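Local coordinates for protein group 3 allergen SMIPP-S YvT004A06 (PDB 3H7T) that is a scabies mite inactivated paralogue of trypsin-family serine proteases and probably lacks the peptidase activity of its relatives, at residues E106-P114 / R216-K225. Sequence-based numbering, arbitrary orientation.
Sequences ELPSLLYDP and RVGYYVLDIK. With ZN (zinc ion), chain G.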
# COMPACT_ATOMS: atom_id res chain seq x y z
N GLU A 106 5.08 9.53 8.55
CA GLU A 106 6.24 9.03 9.31
C GLU A 106 6.30 7.51 9.34
O GLU A 106 5.27 6.84 9.32
CB GLU A 106 6.24 9.59 10.74
CG GLU A 106 6.43 11.11 10.85
CD GLU A 106 7.71 11.61 10.19
OE1 GLU A 106 8.79 11.07 10.48
OE2 GLU A 106 7.62 12.55 9.37
N LEU A 107 7.51 6.97 9.39
CA LEU A 107 7.69 5.53 9.55
C LEU A 107 7.45 5.10 11.00
O LEU A 107 7.62 5.91 11.91
CB LEU A 107 9.09 5.11 9.06
CG LEU A 107 9.34 5.23 7.55
CD1 LEU A 107 10.82 5.02 7.20
CD2 LEU A 107 8.46 4.23 6.80
N PRO A 108 7.03 3.84 11.22
CA PRO A 108 6.81 3.34 12.57
C PRO A 108 8.14 2.94 13.22
O PRO A 108 9.15 2.87 12.53
CB PRO A 108 5.99 2.07 12.31
CG PRO A 108 6.55 1.55 11.05
CD PRO A 108 6.80 2.79 10.21
N SER A 109 8.10 2.64 14.52
CA SER A 109 9.27 2.12 15.24
C SER A 109 9.61 0.71 14.76
O SER A 109 8.77 0.01 14.16
CB SER A 109 8.99 2.11 16.74
OG SER A 109 7.85 1.31 17.04
N LEU A 110 10.85 0.29 15.00
CA LEU A 110 11.34 -0.99 14.52
C LEU A 110 10.46 -2.14 14.97
O LEU A 110 10.10 -2.24 16.15
CB LEU A 110 12.79 -1.23 14.96
CG LEU A 110 13.41 -2.58 14.59
CD1 LEU A 110 13.66 -2.71 13.08
CD2 LEU A 110 14.69 -2.81 15.37
N LEU A 111 10.13 -3.01 14.02
CA LEU A 111 9.32 -4.20 14.25
C LEU A 111 7.92 -3.93 14.82
O LEU A 111 7.31 -4.83 15.41
CB LEU A 111 10.10 -5.23 15.08
CG LEU A 111 11.28 -5.93 14.39
CD1 LEU A 111 12.10 -6.70 15.41
CD2 LEU A 111 10.82 -6.85 13.27
N TYR A 112 7.41 -2.72 14.62
CA TYR A 112 6.03 -2.41 15.01
C TYR A 112 5.07 -3.47 14.45
O TYR A 112 5.19 -3.88 13.29
CB TYR A 112 5.61 -1.02 14.54
CG TYR A 112 4.26 -0.61 15.08
CD1 TYR A 112 4.15 0.00 16.33
CD2 TYR A 112 3.09 -0.87 14.37
CE1 TYR A 112 2.91 0.37 16.85
CE2 TYR A 112 1.85 -0.52 14.88
CZ TYR A 112 1.76 0.10 16.11
OH TYR A 112 0.53 0.46 16.61
N ASP A 113 4.14 -3.92 15.28
CA ASP A 113 3.19 -4.96 14.88
C ASP A 113 1.81 -4.62 15.44
O ASP A 113 1.60 -4.71 16.65
CB ASP A 113 3.66 -6.34 15.38
CG ASP A 113 2.97 -7.51 14.66
OD1 ASP A 113 2.21 -7.30 13.69
OD2 ASP A 113 3.19 -8.67 15.08
N PRO A 114 0.88 -4.20 14.55
CA PRO A 114 -0.44 -3.75 15.02
C PRO A 114 -1.15 -4.84 15.82
O PRO A 114 -1.19 -6.00 15.40
CB PRO A 114 -1.21 -3.46 13.72
CG PRO A 114 -0.20 -3.44 12.63
CD PRO A 114 0.94 -4.29 13.08
N ARG A 216 3.94 -5.46 6.77
CA ARG A 216 4.23 -4.88 8.08
C ARG A 216 5.46 -4.00 7.91
O ARG A 216 6.60 -4.50 7.85
CB ARG A 216 4.50 -5.99 9.11
CG ARG A 216 4.29 -5.54 10.56
CD ARG A 216 5.42 -5.89 11.50
NE ARG A 216 5.64 -7.31 11.67
CZ ARG A 216 6.22 -7.88 12.73
NH1 ARG A 216 6.37 -9.19 12.75
NH2 ARG A 216 6.65 -7.16 13.76
N VAL A 217 5.24 -2.69 7.84
CA VAL A 217 6.31 -1.73 7.61
C VAL A 217 7.41 -1.79 8.67
O VAL A 217 8.59 -1.76 8.34
CB VAL A 217 5.78 -0.28 7.44
CG1 VAL A 217 6.93 0.70 7.21
CG2 VAL A 217 4.81 -0.20 6.26
N GLY A 218 7.02 -1.92 9.94
CA GLY A 218 7.95 -2.11 11.06
C GLY A 218 9.04 -3.14 10.81
O GLY A 218 10.22 -2.92 11.16
N TYR A 219 8.65 -4.24 10.16
CA TYR A 219 9.54 -5.36 9.85
C TYR A 219 10.65 -4.95 8.86
O TYR A 219 11.73 -5.56 8.82
CB TYR A 219 8.72 -6.54 9.31
CG TYR A 219 9.48 -7.84 9.16
CD1 TYR A 219 9.43 -8.83 10.15
CD2 TYR A 219 10.23 -8.10 8.01
CE1 TYR A 219 10.11 -10.04 10.00
CE2 TYR A 219 10.93 -9.29 7.86
CZ TYR A 219 10.86 -10.26 8.85
OH TYR A 219 11.55 -11.43 8.67
N TYR A 220 10.38 -3.91 8.09
CA TYR A 220 11.27 -3.53 7.00
C TYR A 220 11.83 -2.11 7.12
O TYR A 220 12.42 -1.60 6.17
CB TYR A 220 10.52 -3.70 5.66
CG TYR A 220 10.12 -5.12 5.35
CD1 TYR A 220 11.03 -6.01 4.79
CD2 TYR A 220 8.82 -5.57 5.59
CE1 TYR A 220 10.67 -7.32 4.49
CE2 TYR A 220 8.45 -6.88 5.29
CZ TYR A 220 9.38 -7.74 4.74
OH TYR A 220 9.05 -9.04 4.43
N VAL A 221 11.67 -1.49 8.30
CA VAL A 221 12.09 -0.08 8.52
C VAL A 221 13.59 0.17 8.28
O VAL A 221 13.97 1.23 7.77
CB VAL A 221 11.65 0.44 9.93
CG1 VAL A 221 12.41 1.71 10.34
CG2 VAL A 221 10.15 0.70 9.96
N LEU A 222 14.43 -0.80 8.63
CA LEU A 222 15.86 -0.75 8.37
C LEU A 222 16.14 -0.73 6.87
O LEU A 222 16.99 0.01 6.39
CB LEU A 222 16.59 -1.95 8.99
CG LEU A 222 16.48 -2.22 10.49
CD1 LEU A 222 16.95 -3.63 10.78
CD2 LEU A 222 17.25 -1.19 11.31
N ASP A 223 15.41 -1.58 6.14
CA ASP A 223 15.53 -1.61 4.69
C ASP A 223 15.07 -0.30 4.06
O ASP A 223 15.75 0.23 3.17
CB ASP A 223 14.74 -2.78 4.12
CG ASP A 223 15.24 -4.11 4.62
OD1 ASP A 223 16.27 -4.59 4.09
OD2 ASP A 223 14.62 -4.68 5.55
N ILE A 224 13.93 0.23 4.52
CA ILE A 224 13.40 1.49 3.98
C ILE A 224 14.40 2.63 4.21
O ILE A 224 14.64 3.45 3.32
CB ILE A 224 12.02 1.91 4.59
CG1 ILE A 224 10.99 0.76 4.58
CG2 ILE A 224 11.46 3.13 3.87
CD1 ILE A 224 10.82 0.06 3.27
N LYS A 225 14.97 2.67 5.41
CA LYS A 225 15.94 3.71 5.77
C LYS A 225 17.28 3.54 5.05
O LYS A 225 17.95 4.53 4.76
CB LYS A 225 16.12 3.77 7.29
CG LYS A 225 14.91 4.37 8.00
CD LYS A 225 15.07 4.39 9.51
CE LYS A 225 13.97 5.23 10.14
NZ LYS A 225 13.97 5.18 11.62
ZN ZN G . 15.08 -6.49 5.99
O HOH W 1 4.42 -1.96 11.02
O HOH W 2 13.84 -6.79 7.45
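Leu111 and Gly218 bring the two backbones to a CA–CA separation of 4.1 Å, where the type II turn from Ser109 to Tyr112 settles on the bend preceding helix 221-228 and Leu111 N donates to Gly218 O (2.9 Å). The N-H...O angle is 151°, but the donor lies above the carbonyl plane, off the lone-pair directions. A water accepts from Gly218 N and donates to Tyr112 O, adding a second polar link. Arg216 carries CG anti to its backbone N (chi1 -158°) and bends at chi2 and chi3, bringing its guanidinium beneath the Asp113 carboxylate, which stacks over the centre of one face, planes 16° apart; Tyr219 CD1 lies above the opposite face, offset toward the rim. Because Asp113 OD1 sits 4.0 Å from Arg216 NE and well out of plane, this pairing is long and purely electrostatic; Asp113 OD1 has its stronger salt bridge with Arg149, and Arg216 NH1 bonds Asp167 O. In the guanidinium plane, Arg216 NH2 donates a weak, bent hydrogen bond to Leu111 O (2.9 Å). Before the turn, Pro108 packs its CD on Val217 CG1 (3.7 Å) and its CG on Val221 CG2, while Leu107 splits its methyls, CD2 to Val217 CG1 and CD1 to Ile224 CG2. This packing joins the inter-barrel linker of the trypsin-like fold to the end of strand 212-216 and the lead-in and first turn of the C-terminal helix.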